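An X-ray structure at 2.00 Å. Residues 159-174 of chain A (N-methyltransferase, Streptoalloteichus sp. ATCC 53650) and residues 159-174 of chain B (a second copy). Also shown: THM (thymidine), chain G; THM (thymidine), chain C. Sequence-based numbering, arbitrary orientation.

Chain A (159-174) HIAHDVVEGEGRTVVR
Chain B, residues 159-174: HIAHDVVEGEGRTVVR

Two β-hairpins can pack face to face without sharing a single direct hydrogen bond, and this N-methyltransferase pair, related by an exact two-fold axis, is a compact example. In each copy a first strand around residues 160-166 leads through a turn into a second that includes 171-174 and continues beyond, pinned by pairs such as Val165(B) N to Val172(B) O (2.8 Å). The two 160-166 strands lie at 157°, nearly antiparallel, with axes 9.1 Å apart; each crosses the partner's 171-174 strand at 24°. Together 702 Å² is covered.

Along chain B, even residues of the first strand and odd residues of the second point toward the partner. His159(B) stays outside the contact, with thymidine over one ring face. Ile160(B) (chi1 m, chi2 t; phi/psi -143/134) faces Thr171(A), CA to CA 7.4 Å; Ile160(B) CG2 lies 3.7 Å from Thr171(A) OG1, and Ile160(B) CD1 3.8 Å from Gly169(A) O. His162(B) (chi1 71°, chi2 -96°) suits its place by offering one ring face to Val164(A) CG1, 3.8 Å from the ring centroid in a CH-π contact, and ND1 to a water. That water O lies 3.0 Å from His162(B) ND1 and 2.6 Å from Thr171(A) OG1, hydrogen-bonded to both.

Asp163(B) turns away, its OD2 accepting a weak bond from Val164(B) N (3.0 Å). Compact valine allows close self-packing: Val164(B) (t) CG2 lies 3.8 Å from Val164(A) CG2. Glu166(B), fully extended, brings OE2 3.2 Å from His162(A) CE1, at the ring edge. In the turn, Gly169(B) adopts phi/psi 71/7, a positive phi that favours glycine. Thr171(B) (m) and Val173(B) (m) are buried; the first repeats the water bridge to His162(A), and the second pairs with Val173(A) across the two-fold axis, CA to CA 7.4 Å and CG2 to CG2 4.4 Å.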

ATOM      1  N   HIS A 159      15.740  15.939  -8.511  1.00 29.17           N
ATOM      2  CA  HIS A 159      14.490  16.469  -9.003  1.00 25.85           C
ATOM      3  C   HIS A 159      13.302  15.954  -8.149  1.00 26.50           C
ATOM      4  O   HIS A 159      13.197  14.754  -7.918  1.00 21.05           O
ATOM      5  CB  HIS A 159      14.260  16.068 -10.436  1.00 28.08           C
ATOM      6  CG  HIS A 159      12.921  16.508 -10.962  1.00 30.24           C
ATOM      7  ND1 HIS A 159      12.621  17.827 -11.220  1.00 36.30           N
ATOM      8  CD2 HIS A 159      11.809  15.804 -11.279  1.00 33.95           C
ATOM      9  CE1 HIS A 159      11.378  17.921 -11.663  1.00 31.60           C
ATOM     10  NE2 HIS A 159      10.870  16.703 -11.724  1.00 40.82           N
ATOM     11  N   ILE A 160      12.416  16.864  -7.747  1.00 26.66           N
ATOM     12  CA  ILE A 160      11.174  16.540  -7.023  1.00 29.60           C
ATOM     13  C   ILE A 160      10.166  17.502  -7.559  1.00 27.87           C
ATOM     14  O   ILE A 160      10.475  18.656  -7.668  1.00 32.34           O
ATOM     15  CB  ILE A 160      11.275  16.769  -5.504  1.00 29.36           C
ATOM     16  CG1 ILE A 160      12.251  15.757  -4.939  1.00 32.19           C
ATOM     17  CG2 ILE A 160       9.886  16.651  -4.857  1.00 28.24           C
ATOM     18  CD1 ILE A 160      12.837  16.059  -3.590  1.00 39.68           C
ATOM     19  N   ALA A 161       8.976  17.049  -7.903  1.00 26.37           N
ATOM     20  CA  ALA A 161       7.945  17.903  -8.407  1.00 24.39           C
ATOM     21  C   ALA A 161       6.595  17.480  -7.829  1.00 28.11           C
ATOM     22  O   ALA A 161       6.429  16.328  -7.468  1.00 23.59           O
ATOM     23  CB  ALA A 161       7.877  17.800  -9.922  1.00 30.42           C
ATOM     24  N   HIS A 162       5.625  18.397  -7.799  1.00 25.11           N
ATOM     25  CA  HIS A 162       4.255  18.123  -7.338  1.00 26.05           C
ATOM     26  C   HIS A 162       3.282  18.900  -8.178  1.00 25.73           C
ATOM     27  O   HIS A 162       3.649  19.877  -8.788  1.00 24.78           O
ATOM     28  CB  HIS A 162       4.070  18.548  -5.893  1.00 27.76           C
ATOM     29  CG  HIS A 162       4.060  20.031  -5.695  1.00 29.79           C
ATOM     30  ND1 HIS A 162       5.184  20.734  -5.318  1.00 34.81           N
ATOM     31  CD2 HIS A 162       3.065  20.941  -5.816  1.00 36.37           C
ATOM     32  CE1 HIS A 162       4.882  22.017  -5.215  1.00 38.25           C
ATOM     33  NE2 HIS A 162       3.615  22.174  -5.556  1.00 36.81           N
ATOM     34  N   ASP A 163       2.036  18.483  -8.206  1.00 25.21           N
ATOM     35  CA  ASP A 163       1.013  19.232  -8.885  1.00 27.94           C
ATOM     36  C   ASP A 163      -0.272  18.985  -8.097  1.00 32.83           C
ATOM     37  O   ASP A 163      -0.396  17.984  -7.390  1.00 30.28           O
ATOM     38  CB  ASP A 163       0.828  18.685 -10.300  1.00 30.51           C
ATOM     39  CG  ASP A 163       0.038  19.634 -11.213  1.00 36.08           C
ATOM     40  OD1 ASP A 163      -0.353  19.214 -12.320  1.00 43.19           O
ATOM     41  OD2 ASP A 163      -0.176  20.814 -10.854  1.00 39.82           O
ATOM     42  N   VAL A 164      -1.254  19.856  -8.269  1.00 28.95           N
ATOM     43  CA  VAL A 164      -2.548  19.698  -7.645  1.00 28.39           C
ATOM     44  C   VAL A 164      -3.599  20.129  -8.633  1.00 31.30           C
ATOM     45  O   VAL A 164      -3.440  21.165  -9.264  1.00 37.27           O
ATOM     46  CB  VAL A 164      -2.746  20.626  -6.424  1.00 30.55           C
ATOM     47  CG1 VAL A 164      -4.104  20.343  -5.795  1.00 34.38           C
ATOM     48  CG2 VAL A 164      -1.646  20.454  -5.393  1.00 33.35           C
ATOM     49  N   VAL A 165      -4.689  19.382  -8.741  1.00 32.48           N
ATOM     50  CA  VAL A 165      -5.819  19.795  -9.579  1.00 33.51           C
ATOM     51  C   VAL A 165      -7.066  19.638  -8.706  1.00 37.09           C
ATOM     52  O   VAL A 165      -7.411  18.523  -8.320  1.00 34.25           O
ATOM     53  CB  VAL A 165      -5.898  18.913 -10.840  1.00 36.01           C
ATOM     54  CG1 VAL A 165      -7.179  19.153 -11.619  1.00 41.02           C
ATOM     55  CG2 VAL A 165      -4.691  19.175 -11.731  1.00 40.28           C
ATOM     56  N   GLU A 166      -7.712  20.749  -8.376  1.00 34.59           N
ATOM     57  CA  GLU A 166      -8.846  20.793  -7.450  1.00 37.61           C
ATOM     58  C   GLU A 166     -10.084  21.147  -8.249  1.00 44.85           C
ATOM     59  O   GLU A 166     -10.228  22.271  -8.709  1.00 48.08           O
ATOM     60  CB  GLU A 166      -8.608  21.817  -6.331  1.00 42.26           C
ATOM     61  CG  GLU A 166      -9.792  21.923  -5.377  1.00 48.56           C
ATOM     62  CD  GLU A 166      -9.589  22.969  -4.306  1.00 54.85           C
ATOM     63  OE1 GLU A 166     -10.433  23.044  -3.391  1.00 60.04           O
ATOM     64  OE2 GLU A 166      -8.580  23.703  -4.373  1.00 63.26           O
ATOM     65  N   GLY A 167     -10.952  20.175  -8.469  1.00 47.60           N
ATOM     66  CA  GLY A 167     -12.129  20.376  -9.288  1.00 49.44           C
ATOM     67  C   GLY A 167     -13.341  20.435  -8.376  1.00 58.62           C
ATOM     68  O   GLY A 167     -13.221  20.518  -7.142  1.00 51.05           O
ATOM     69  N   GLU A 168     -14.513  20.385  -9.000  1.00 60.80           N
ATOM     70  CA  GLU A 168     -15.764  20.297  -8.260  1.00 67.61           C
ATOM     71  C   GLU A 168     -15.995  18.854  -7.795  1.00 51.14           C
ATOM     72  O   GLU A 168     -16.190  17.934  -8.601  1.00 55.27           O
ATOM     73  CB  GLU A 168     -16.943  20.816  -9.105  1.00 69.61           C
ATOM     74  CG  GLU A 168     -18.170  21.238  -8.298  1.00 78.28           C
ATOM     75  CD  GLU A 168     -17.948  22.447  -7.386  1.00 84.91           C
ATOM     76  OE1 GLU A 168     -16.867  23.080  -7.410  1.00 71.35           O
ATOM     77  OE2 GLU A 168     -18.878  22.779  -6.621  1.00 90.08           O
ATOM     78  N   GLY A 169     -15.972  18.662  -6.482  1.00 42.19           N
ATOM     79  CA  GLY A 169     -16.150  17.316  -5.912  1.00 47.09           C
ATOM     80  C   GLY A 169     -15.008  16.306  -6.088  1.00 38.97           C
ATOM     81  O   GLY A 169     -15.193  15.146  -5.751  1.00 34.26           O
ATOM     82  N   ARG A 170     -13.860  16.734  -6.615  1.00 38.08           N
ATOM     83  CA  ARG A 170     -12.690  15.887  -6.883  1.00 38.78           C
ATOM     84  C   ARG A 170     -11.392  16.705  -6.848  1.00 36.18           C
ATOM     85  O   ARG A 170     -11.318  17.811  -7.383  1.00 32.57           O
ATOM     86  CB  ARG A 170     -12.831  15.201  -8.229  1.00 45.55           C
ATOM     87  CG  ARG A 170     -11.735  14.195  -8.549  1.00 55.76           C
ATOM     88  CD  ARG A 170     -12.276  13.103  -9.462  1.00 60.80           C
ATOM     89  NE  ARG A 170     -11.228  12.300 -10.092  1.00 70.28           N
ATOM     90  CZ  ARG A 170     -10.816  11.097  -9.681  1.00 80.52           C
ATOM     91  NH1 ARG A 170     -11.338  10.511  -8.608  1.00 87.64           N
ATOM     92  NH2 ARG A 170      -9.861  10.457 -10.350  1.00 69.89           N
ATOM     93  N   THR A 171     -10.400  16.193  -6.134  1.00 28.62           N
ATOM     94  CA  THR A 171      -9.068  16.777  -6.013  1.00 27.85           C
ATOM     95  C   THR A 171      -8.032  15.675  -6.315  1.00 28.61           C
ATOM     96  O   THR A 171      -8.152  14.578  -5.803  1.00 25.27           O
ATOM     97  CB  THR A 171      -8.826  17.295  -4.592  1.00 25.01           C
ATOM     98  OG1 THR A 171      -9.609  18.451  -4.347  1.00 30.48           O
ATOM     99  CG2 THR A 171      -7.417  17.731  -4.377  1.00 27.35           C
ATOM    100  N   VAL A 172      -7.025  15.956  -7.143  1.00 26.91           N
ATOM    101  CA  VAL A 172      -5.934  15.020  -7.404  1.00 27.24           C
ATOM    102  C   VAL A 172      -4.616  15.697  -7.131  1.00 25.27           C
ATOM    103  O   VAL A 172      -4.371  16.795  -7.617  1.00 30.48           O
ATOM    104  CB  VAL A 172      -5.982  14.568  -8.883  1.00 27.27           C
ATOM    105  CG1 VAL A 172      -4.863  13.597  -9.218  1.00 28.00           C
ATOM    106  CG2 VAL A 172      -7.338  13.950  -9.155  1.00 29.60           C
ATOM    107  N   VAL A 173      -3.773  15.078  -6.318  1.00 19.44           N
ATOM    108  CA  VAL A 173      -2.454  15.574  -6.082  1.00 21.14           C
ATOM    109  C   VAL A 173      -1.439  14.585  -6.604  1.00 21.02           C
ATOM    110  O   VAL A 173      -1.676  13.372  -6.567  1.00 22.49           O
ATOM    111  CB  VAL A 173      -2.234  15.830  -4.585  1.00 28.78           C
ATOM    112  CG1 VAL A 173      -3.316  16.759  -4.072  1.00 28.16           C
ATOM    113  CG2 VAL A 173      -2.324  14.534  -3.810  1.00 28.54           C
ATOM    114  N   ARG A 174      -0.303  15.108  -7.048  1.00 20.25           N
ATOM    115  CA  ARG A 174       0.767  14.318  -7.638  1.00 22.25           C
ATOM    116  C   ARG A 174       2.104  14.688  -7.080  1.00 20.68           C
ATOM    117  O   ARG A 174       2.398  15.860  -6.877  1.00 24.25           O
ATOM    118  CB  ARG A 174       0.803  14.533  -9.169  1.00 28.28           C
ATOM    119  CG  ARG A 174       1.884  13.741  -9.907  1.00 31.00           C
ATOM    120  CD  ARG A 174       1.881  13.992 -11.424  1.00 42.72           C
ATOM    121  NE  ARG A 174       2.812  13.136 -12.180  1.00 43.56           N
ATOM    122  CZ  ARG A 174       4.104  13.395 -12.374  1.00 48.25           C
ATOM    123  NH1 ARG A 174       4.648  14.492 -11.868  1.00 54.71           N
ATOM    124  NH2 ARG A 174       4.862  12.554 -13.075  1.00 50.25           N
TER
ATOM    125  N   HIS B 159     -16.674  17.049   2.356  1.00 29.17           N
ATOM    126  CA  HIS B 159     -15.460  17.788   2.611  1.00 25.85           C
ATOM    127  C   HIS B 159     -14.237  17.065   1.988  1.00 26.50           C
ATOM    128  O   HIS B 159     -14.065  15.871   2.204  1.00 21.05           O
ATOM    129  CB  HIS B 159     -15.223  17.943   4.090  1.00 28.08           C
ATOM    130  CG  HIS B 159     -13.916  18.616   4.408  1.00 30.24           C
ATOM    131  ND1 HIS B 159     -13.691  19.954   4.171  1.00 36.30           N
ATOM    132  CD2 HIS B 159     -12.770  18.135   4.947  1.00 33.95           C
ATOM    133  CE1 HIS B 159     -12.460  20.269   4.538  1.00 31.60           C
ATOM    134  NE2 HIS B 159     -11.887  19.184   5.028  1.00 40.82           N
ATOM    135  N   ILE B 160     -13.399  17.816   1.276  1.00 26.66           N
ATOM    136  CA  ILE B 160     -12.133  17.322   0.704  1.00 29.60           C
ATOM    137  C   ILE B 160     -11.184  18.465   0.848  1.00 27.87           C
ATOM    138  O   ILE B 160     -11.558  19.563   0.537  1.00 32.34           O
ATOM    139  CB  ILE B 160     -12.231  16.982  -0.794  1.00 29.36           C
ATOM    140  CG1 ILE B 160     -13.144  15.782  -0.946  1.00 32.19           C
ATOM    141  CG2 ILE B 160     -10.831  16.715  -1.369  1.00 28.24           C
ATOM    142  CD1 ILE B 160     -13.732  15.545  -2.307  1.00 39.68           C
ATOM    143  N   ALA B 161      -9.975  18.233   1.320  1.00 26.37           N
ATOM    144  CA  ALA B 161      -8.998  19.267   1.472  1.00 24.39           C
ATOM    145  C   ALA B 161      -7.620  18.738   1.071  1.00 28.11           C
ATOM    146  O   ALA B 161      -7.388  17.544   1.148  1.00 23.59           O
ATOM    147  CB  ALA B 161      -8.939  19.720   2.921  1.00 30.42           C
ATOM    148  N   HIS B 162      -6.702  19.634   0.703  1.00 25.11           N
ATOM    149  CA  HIS B 162      -5.314  19.288   0.357  1.00 26.05           C
ATOM    150  C   HIS B 162      -4.394  20.367   0.851  1.00 25.73           C
ATOM    151  O   HIS B 162      -4.821  21.477   1.072  1.00 24.78           O
ATOM    152  CB  HIS B 162      -5.139  19.173  -1.145  1.00 27.76           C
ATOM    153  CG  HIS B 162      -5.207  20.483  -1.865  1.00 29.79           C
ATOM    154  ND1 HIS B 162      -6.364  20.940  -2.458  1.00 34.81           N
ATOM    155  CD2 HIS B 162      -4.265  21.429  -2.090  1.00 36.37           C
ATOM    156  CE1 HIS B 162      -6.132  22.114  -3.019  1.00 38.25           C
ATOM    157  NE2 HIS B 162      -4.879  22.453  -2.770  1.00 36.81           N
ATOM    158  N   ASP B 163      -3.127  20.057   1.015  1.00 25.21           N
ATOM    159  CA  ASP B 163      -2.154  21.055   1.368  1.00 27.94           C
ATOM    160  C   ASP B 163      -0.849  20.612   0.709  1.00 32.83           C
ATOM    161  O   ASP B 163      -0.664  19.432   0.409  1.00 30.28           O
ATOM    162  CB  ASP B 163      -1.954  21.066   2.883  1.00 30.51           C
ATOM    163  CG  ASP B 163      -1.227  22.322   3.385  1.00 36.08           C
ATOM    164  OD1 ASP B 163      -0.825  22.351   4.564  1.00 43.19           O
ATOM    165  OD2 ASP B 163      -1.073  23.303   2.622  1.00 39.82           O
ATOM    166  N   VAL B 164       0.081  21.539   0.545  1.00 28.95           N
ATOM    167  CA  VAL B 164       1.389  21.237   0.007  1.00 28.39           C
ATOM    168  C   VAL B 164       2.404  22.052   0.763  1.00 31.30           C
ATOM    169  O   VAL B 164       2.182  23.235   0.980  1.00 37.27           O
ATOM    170  CB  VAL B 164       1.548  21.672  -1.468  1.00 30.55           C
ATOM    171  CG1 VAL B 164       2.926  21.257  -1.967  1.00 34.38           C
ATOM    172  CG2 VAL B 164       0.469  21.081  -2.357  1.00 33.35           C
ATOM    173  N   VAL B 165       3.532  21.455   1.121  1.00 32.48           N
ATOM    174  CA  VAL B 165       4.630  22.204   1.743  1.00 33.51           C
ATOM    175  C   VAL B 165       5.892  21.811   0.972  1.00 37.09           C
ATOM    176  O   VAL B 165       6.301  20.652   1.011  1.00 34.25           O
ATOM    177  CB  VAL B 165       4.744  21.841   3.235  1.00 36.01           C
ATOM    178  CG1 VAL B 165       6.002  22.415   3.863  1.00 41.02           C
ATOM    179  CG2 VAL B 165       3.515  22.340   3.985  1.00 40.28           C
ATOM    180  N   GLU B 166       6.480  22.761   0.257  1.00 34.59           N
ATOM    181  CA  GLU B 166       7.619  22.531  -0.634  1.00 37.61           C
ATOM    182  C   GLU B 166       8.827  23.216  -0.029  1.00 44.85           C
ATOM    183  O   GLU B 166       8.906  24.437  -0.006  1.00 48.08           O
ATOM    184  CB  GLU B 166       7.337  23.068  -2.044  1.00 42.26           C
ATOM    185  CG  GLU B 166       8.522  22.888  -2.984  1.00 48.56           C
ATOM    186  CD  GLU B 166       8.274  23.465  -4.358  1.00 54.85           C
ATOM    187  OE1 GLU B 166       9.122  23.251  -5.247  1.00 60.04           O
ATOM    188  OE2 GLU B 166       7.225  24.117  -4.550  1.00 63.26           O
ATOM    189  N   GLY B 167       9.745  22.438   0.518  1.00 47.60           N
ATOM    190  CA  GLY B 167      10.900  22.985   1.197  1.00 49.44           C
ATOM    191  C   GLY B 167      12.117  22.778   0.313  1.00 58.62           C
ATOM    192  O   GLY B 167      12.006  22.404  -0.867  1.00 51.05           O
ATOM    193  N   GLU B 168      13.283  23.019   0.901  1.00 60.80           N
ATOM    194  CA  GLU B 168      14.545  22.739   0.230  1.00 67.61           C
ATOM    195  C   GLU B 168      14.860  21.241   0.314  1.00 51.14           C
ATOM    196  O   GLU B 168      15.096  20.685   1.395  1.00 55.27           O
ATOM    197  CB  GLU B 168      15.685  23.592   0.819  1.00 69.61           C
ATOM    198  CG  GLU B 168      16.895  23.761  -0.098  1.00 78.28           C
ATOM    199  CD  GLU B 168      16.617  24.546  -1.382  1.00 84.91           C
ATOM    200  OE1 GLU B 168      15.503  25.085  -1.578  1.00 71.35           O
ATOM    201  OE2 GLU B 168      17.535  24.630  -2.225  1.00 90.08           O
ATOM    202  N   GLY B 169      14.860  20.587  -0.842  1.00 42.19           N
ATOM    203  CA  GLY B 169      15.118  19.138  -0.890  1.00 47.09           C
ATOM    204  C   GLY B 169      14.031  18.199  -0.350  1.00 38.97           C
ATOM    205  O   GLY B 169      14.282  17.007  -0.249  1.00 34.26           O
ATOM    206  N   ARG B 170      12.856  18.724  -0.001  1.00 38.08           N
ATOM    207  CA  ARG B 170      11.732  17.969   0.566  1.00 38.78           C
ATOM    208  C   ARG B 170      10.391  18.647   0.252  1.00 36.18           C
ATOM    209  O   ARG B 170      10.250  19.866   0.353  1.00 32.57           O
ATOM    210  CB  ARG B 170      11.896  17.822   2.067  1.00 45.55           C
ATOM    211  CG  ARG B 170      10.853  16.941   2.739  1.00 55.76           C
ATOM    212  CD  ARG B 170      11.444  16.283   3.979  1.00 60.80           C
ATOM    213  NE  ARG B 170      10.435  15.704   4.866  1.00 70.28           N
ATOM    214  CZ  ARG B 170      10.093  14.414   4.921  1.00 80.52           C
ATOM    215  NH1 ARG B 170      10.658  13.509   4.126  1.00 87.64           N
ATOM    216  NH2 ARG B 170       9.168  14.007   5.786  1.00 69.89           N
ATOM    217  N   THR B 171       9.435  17.858  -0.219  1.00 28.62           N
ATOM    218  CA  THR B 171       8.074  18.286  -0.529  1.00 27.85           C
ATOM    219  C   THR B 171       7.097  17.311   0.160  1.00 28.61           C
ATOM    220  O   THR B 171       7.283  16.112   0.076  1.00 25.27           O
ATOM    221  CB  THR B 171       7.820  18.243  -2.039  1.00 25.01           C
ATOM    222  OG1 THR B 171       8.541  19.274  -2.691  1.00 30.48           O
ATOM    223  CG2 THR B 171       6.391  18.494  -2.382  1.00 27.35           C
ATOM    224  N   VAL B 172       6.068  17.816   0.841  1.00 26.91           N
ATOM    225  CA  VAL B 172       5.028  16.979   1.433  1.00 27.24           C
ATOM    226  C   VAL B 172       3.677  17.440   0.948  1.00 25.27           C
ATOM    227  O   VAL B 172       3.368  18.624   1.008  1.00 30.48           O
ATOM    228  CB  VAL B 172       5.085  17.094   2.975  1.00 27.27           C
ATOM    229  CG1 VAL B 172       4.017  16.250   3.649  1.00 28.00           C
ATOM    230  CG2 VAL B 172       6.470  16.691   3.438  1.00 29.60           C
ATOM    231  N   VAL B 173       2.877  16.524   0.421  1.00 19.44           N
ATOM    232  CA  VAL B 173       1.537  16.828   0.036  1.00 21.14           C
ATOM    233  C   VAL B 173       0.571  16.040   0.890  1.00 21.02           C
ATOM    234  O   VAL B 173       0.875  14.910   1.289  1.00 22.49           O
ATOM    235  CB  VAL B 173       1.318  16.515  -1.450  1.00 28.78           C
ATOM    236  CG1 VAL B 173       2.353  17.255  -2.275  1.00 28.16           C
ATOM    237  CG2 VAL B 173       1.486  15.034  -1.707  1.00 28.54           C
ATOM    238  N   ARG B 174      -0.596  16.625   1.127  1.00 20.25           N
ATOM    239  CA  ARG B 174      -1.627  16.044   1.973  1.00 22.25           C
ATOM    240  C   ARG B 174      -2.976  16.114   1.332  1.00 20.68           C
ATOM    241  O   ARG B 174      -3.332  17.116   0.724  1.00 24.25           O
ATOM    242  CB  ARG B 174      -1.690  16.794   3.324  1.00 28.28           C
ATOM    243  CG  ARG B 174      -2.734  16.263   4.308  1.00 31.00           C
ATOM    244  CD  ARG B 174      -2.760  17.044   5.633  1.00 42.72           C
ATOM    245  NE  ARG B 174      -3.650  16.468   6.657  1.00 43.56           N
ATOM    246  CZ  ARG B 174      -4.956  16.708   6.757  1.00 48.25           C
ATOM    247  NH1 ARG B 174      -5.555  17.517   5.895  1.00 54.71           N
ATOM    248  NH2 ARG B 174      -5.675  16.136   7.722  1.00 50.25           N
TER
HETATM  249  O5' THM G 306      11.238  17.019 -16.047  1.00 59.63           O
HETATM  250  C5' THM G 306      11.936  16.725 -14.819  1.00 54.59           C
HETATM  251  C4' THM G 306      13.120  15.782 -15.060  1.00 39.91           C
HETATM  252  O4' THM G 306      13.994  16.594 -15.847  1.00 47.64           O
HETATM  253  C3' THM G 306      13.943  15.339 -13.818  1.00 37.92           C
HETATM  254  O3' THM G 306      14.018  13.902 -13.698  1.00 27.46           O
HETATM  255  C2' THM G 306      15.357  15.941 -13.942  1.00 44.49           C
HETATM  256  C1' THM G 306      15.342  16.410 -15.407  1.00 39.06           C
HETATM  257  N1  THM G 306      16.131  17.569 -15.856  1.00 38.77           N
HETATM  258  C2  THM G 306      17.469  17.190 -16.071  1.00 27.99           C
HETATM  259  O2  THM G 306      17.746  16.016 -15.784  1.00 25.39           O
HETATM  260  N3  THM G 306      18.402  18.023 -16.523  1.00 33.09           N
HETATM  261  C4  THM G 306      18.091  19.278 -16.848  1.00 32.94           C
HETATM  262  O4  THM G 306      18.984  20.067 -17.301  1.00 41.89           O
HETATM  263  C5  THM G 306      16.687  19.694 -16.654  1.00 32.72           C
HETATM  264  C5M THM G 306      16.414  21.128 -17.024  1.00 46.53           C
HETATM  265  C6  THM G 306      15.726  18.807 -16.179  1.00 31.76           C
HETATM  266  O5' THM C 306     -12.315  21.016   8.950  1.00 59.63           O
HETATM  267  C5' THM C 306     -12.984  20.262   7.918  1.00 54.59           C
HETATM  268  C4' THM C 306     -14.116  19.405   8.495  1.00 39.91           C
HETATM  269  O4' THM C 306     -15.042  20.397   8.945  1.00 47.64           O
HETATM  270  C3' THM C 306     -14.902  18.500   7.504  1.00 37.92           C
HETATM  271  O3' THM C 306     -14.897  17.115   7.911  1.00 27.46           O
HETATM  272  C2' THM C 306     -16.348  19.028   7.417  1.00 44.49           C
HETATM  273  C1' THM C 306     -16.373  19.994   8.614  1.00 39.06           C
HETATM  274  N1  THM C 306     -17.228  21.192   8.624  1.00 38.77           N
HETATM  275  C2  THM C 306     -18.546  20.843   8.975  1.00 27.99           C
HETATM  276  O2  THM C 306     -18.756  19.631   9.132  1.00 25.39           O
HETATM  277  N3  THM C 306     -19.528  21.731   9.105  1.00 33.09           N
HETATM  278  C4  THM C 306     -19.289  23.033   8.953  1.00 32.94           C
HETATM  279  O4  THM C 306     -20.229  23.883   9.100  1.00 41.89           O
HETATM  280  C5  THM C 306     -17.908  23.427   8.608  1.00 32.72           C
HETATM  281  C5M THM C 306     -17.718  24.911   8.434  1.00 46.53           C
HETATM  282  C6  THM C 306     -16.895  22.484   8.475  1.00 31.76           C
HETATM  283  O   HOH W   1       7.996  19.699  -5.206  1.00 33.64           O
HETATM  284  O   HOH W   2      -9.114  19.782  -2.160  1.00 33.64           O